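Local coordinates for protein p1 (Rice yellow mottle virus, PDB 6TY2) that suppresses RNA silencing in the host plant as a multitask viral protein involved in virus spread, this piece being its C-terminal zinc-binding part, at residues A[11-16]-A[31-35]. Numbering follows the deposited sequence.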
ATOM      1  N   ARG A  11      -2.366  -0.588 -13.493  1.00 17.93           N
ATOM      2  CA  ARG A  11      -2.777  -0.063 -12.199  1.00 21.60           C
ATOM      3  C   ARG A  11      -3.808   1.064 -12.350  1.00 19.52           C
ATOM      4  O   ARG A  11      -4.772   1.129 -11.594  1.00 22.92           O
ATOM      5  CB  ARG A  11      -1.576   0.430 -11.399  1.00 19.04           C
ATOM      6  CG  ARG A  11      -1.955   0.859  -9.999  1.00 19.90           C
ATOM      7  CD  ARG A  11      -0.957   0.333  -8.997  1.00 24.80           C
ATOM      8  NE  ARG A  11      -1.097   0.998  -7.702  1.00 22.62           N
ATOM      9  CZ  ARG A  11      -1.901   0.572  -6.735  1.00 32.18           C
ATOM     10  NH1 ARG A  11      -2.651  -0.513  -6.924  1.00 28.27           N
ATOM     11  NH2 ARG A  11      -1.961   1.232  -5.580  1.00 32.70           N
ATOM     12  N   ASN A  12      -3.624   1.923 -13.346  1.00 21.36           N
ATOM     13  CA  ASN A  12      -4.558   3.010 -13.575  1.00 18.34           C
ATOM     14  C   ASN A  12      -5.911   2.489 -14.014  1.00 19.10           C
ATOM     15  O   ASN A  12      -6.927   3.012 -13.604  1.00 17.47           O
ATOM     16  CB  ASN A  12      -4.006   4.004 -14.603  1.00 22.00           C
ATOM     17  CG  ASN A  12      -3.004   4.955 -13.992  1.00 20.73           C
ATOM     18  OD1 ASN A  12      -2.887   5.030 -12.770  1.00 18.03           O
ATOM     19  ND2 ASN A  12      -2.271   5.677 -14.829  1.00 18.78           N
ATOM     20  N   ALA A  13      -5.922   1.438 -14.820  1.00 20.66           N
ATOM     21  CA  ALA A  13      -7.185   0.808 -15.193  1.00 26.42           C
ATOM     22  C   ALA A  13      -7.944   0.390 -13.938  1.00 23.20           C
ATOM     23  O   ALA A  13      -9.150   0.577 -13.831  1.00 19.57           O
ATOM     24  CB  ALA A  13      -6.937  -0.396 -16.105  1.00 22.08           C
ATOM     25  N   GLU A  14      -7.220  -0.164 -12.976  1.00 23.18           N
ATOM     26  CA  GLU A  14      -7.839  -0.700 -11.774  1.00 19.89           C
ATOM     27  C   GLU A  14      -8.291   0.416 -10.843  1.00 23.73           C
ATOM     28  O   GLU A  14      -9.291   0.277 -10.131  1.00 27.14           O
ATOM     29  CB  GLU A  14      -6.866  -1.639 -11.059  1.00 26.42           C
ATOM     30  CG  GLU A  14      -7.423  -2.296  -9.809  1.00 34.09           C
ATOM     31  CD  GLU A  14      -8.696  -3.110 -10.051  1.00 38.98           C
ATOM     32  OE1 GLU A  14      -8.908  -3.634 -11.179  1.00 38.61           O
ATOM     33  OE2 GLU A  14      -9.488  -3.224  -9.088  1.00 44.66           O
ATOM     34  N   ILE A  15      -7.552   1.521 -10.856  1.00 20.33           N
ATOM     35  CA  ILE A  15      -7.921   2.725 -10.110  1.00 20.49           C
ATOM     36  C   ILE A  15      -9.235   3.266 -10.639  1.00 21.10           C
ATOM     37  O   ILE A  15     -10.130   3.611  -9.869  1.00 20.33           O
ATOM     38  CB  ILE A  15      -6.840   3.821 -10.237  1.00 19.62           C
ATOM     39  CG1 ILE A  15      -5.545   3.414  -9.527  1.00 25.09           C
ATOM     40  CG2 ILE A  15      -7.358   5.163  -9.753  1.00 17.41           C
ATOM     41  CD1 ILE A  15      -5.757   2.960  -8.112  1.00 30.83           C
ATOM     42  N   SER A  16      -9.342   3.326 -11.968  1.00 19.26           N
ATOM     43  CA  SER A  16     -10.562   3.757 -12.645  1.00 20.17           C
ATOM     44  C   SER A  16     -11.759   2.952 -12.183  1.00 20.97           C
ATOM     45  O   SER A  16     -12.828   3.506 -11.919  1.00 19.77           O
ATOM     46  CB  SER A  16     -10.432   3.610 -14.164  1.00 22.03           C
ATOM     47  OG  SER A  16      -9.691   4.678 -14.734  1.00 25.88           O
ATOM     48  N   LEU A  31      -9.250   7.679  -5.294  1.00 24.25           N
ATOM     49  CA  LEU A  31      -7.999   7.151  -5.830  1.00 25.46           C
ATOM     50  C   LEU A  31      -7.414   8.078  -6.915  1.00 26.32           C
ATOM     51  O   LEU A  31      -8.134   8.759  -7.651  1.00 20.80           O
ATOM     52  CB  LEU A  31      -8.202   5.723  -6.360  1.00 22.38           C
ATOM     53  CG  LEU A  31      -8.579   4.680  -5.296  1.00 27.46           C
ATOM     54  CD1 LEU A  31      -8.881   3.322  -5.906  1.00 24.59           C
ATOM     55  CD2 LEU A  31      -7.479   4.542  -4.259  1.00 25.35           C
ATOM     56  N   VAL A  32      -6.093   8.122  -6.983  1.00 19.99           N
ATOM     57  CA  VAL A  32      -5.419   9.072  -7.855  1.00 21.74           C
ATOM     58  C   VAL A  32      -4.550   8.291  -8.807  1.00 20.18           C
ATOM     59  O   VAL A  32      -4.018   7.242  -8.449  1.00 19.44           O
ATOM     60  CB  VAL A  32      -4.593  10.093  -7.037  1.00 25.77           C
ATOM     61  CG1 VAL A  32      -3.640   9.385  -6.168  1.00 26.93           C
ATOM     62  CG2 VAL A  32      -3.855  11.072  -7.924  1.00 25.55           C
ATOM     63  N   TYR A  33      -4.428   8.787 -10.031  1.00 19.52           N
ATOM     64  CA  TYR A  33      -3.746   8.050 -11.077  1.00 21.21           C
ATOM     65  C   TYR A  33      -2.210   8.143 -10.979  1.00 16.98           C
ATOM     66  O   TYR A  33      -1.658   9.129 -10.514  1.00 20.55           O
ATOM     67  CB  TYR A  33      -4.219   8.549 -12.434  1.00 23.01           C
ATOM     68  CG  TYR A  33      -5.647   8.178 -12.807  1.00 20.52           C
ATOM     69  CD1 TYR A  33      -6.037   6.850 -12.913  1.00 21.52           C
ATOM     70  CD2 TYR A  33      -6.581   9.158 -13.104  1.00 22.43           C
ATOM     71  CE1 TYR A  33      -7.331   6.508 -13.286  1.00 19.86           C
ATOM     72  CE2 TYR A  33      -7.881   8.833 -13.485  1.00 27.09           C
ATOM     73  CZ  TYR A  33      -8.249   7.506 -13.576  1.00 26.49           C
ATOM     74  OH  TYR A  33      -9.536   7.176 -13.947  1.00 24.97           O
ATOM     75  N   LEU A  34      -1.528   7.098 -11.422  1.00 19.84           N
ATOM     76  CA  LEU A  34      -0.068   7.059 -11.367  1.00 21.20           C
ATOM     77  C   LEU A  34       0.609   7.635 -12.618  1.00 19.16           C
ATOM     78  O   LEU A  34       0.100   7.511 -13.739  1.00 22.32           O
ATOM     79  CB  LEU A  34       0.413   5.621 -11.172  1.00 20.62           C
ATOM     80  CG  LEU A  34       0.311   4.893  -9.838  1.00 16.13           C
ATOM     81  CD1 LEU A  34      -1.117   4.809  -9.337  1.00 19.82           C
ATOM     82  CD2 LEU A  34       0.873   3.502 -10.026  1.00 16.95           C
ATOM     83  N   SER A  35       1.774   8.242 -12.418  1.00 19.36           N
ATOM     84  CA  SER A  35       2.685   8.555 -13.516  1.00 21.67           C
ATOM     85  C   SER A  35       4.090   8.361 -12.995  1.00 20.06           C
ATOM     86  O   SER A  35       4.270   8.097 -11.812  1.00 19.71           O
ATOM     87  CB  SER A  35       2.501   9.985 -14.021  1.00 18.20           C
ATOM     88  OG  SER A  35       2.870  10.909 -13.015  1.00 24.57           O
TER
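This is a helix-to-loop contact in which an extended segment is tied along one face of a helix by side-chain hydrogen bonds. Residues 11-16 lie in the middle of helix 3-24. Residues 31-35 belong to the irregular chain that returns beside this helix toward the zinc site. Asn12 makes the main polar link. Its amide reads both backbone groups of Leu34: Leu34 N donates to Asn12 OD1 at 2.8 Å, and Asn12 ND2 donates to Leu34 O at 3.2 Å. Both bonds are nearly straight. By meeting N and O of one residue, the carboxamide pairs with the extended backbone much as a neighbouring strand would. One helical turn on, Ser16 OG and Tyr33 OH are hydrogen-bonded at 2.6 Å. From beside Asn12, the Tyr33 ring extends toward the C-terminal end of the helix, with its edge toward Asn12 O. Apolar contacts accompany these bonds. Ile15 CG2 lies 3.5 Å from Leu31 CB and 3.8 Å from Tyr33 CE1. Leu34 points toward the helix, and its CD2 meets Arg11 CD at 3.8 Å. The guanidinium of Arg11 forms a salt bridge with Asp40, next to the zinc ligand Cys39. Leu34 also packs on His8, another ligand of the zinc ion bound by His8, Cys39, His44 and Cys48. The contact therefore borders the zinc finger, whose ligands come from both the helix and the later loops. The chain has no strands, and here a helix side chain satisfies Leu34 N and O, while Ile15 and Leu34 each pack against the other segment and are buried in the assembly.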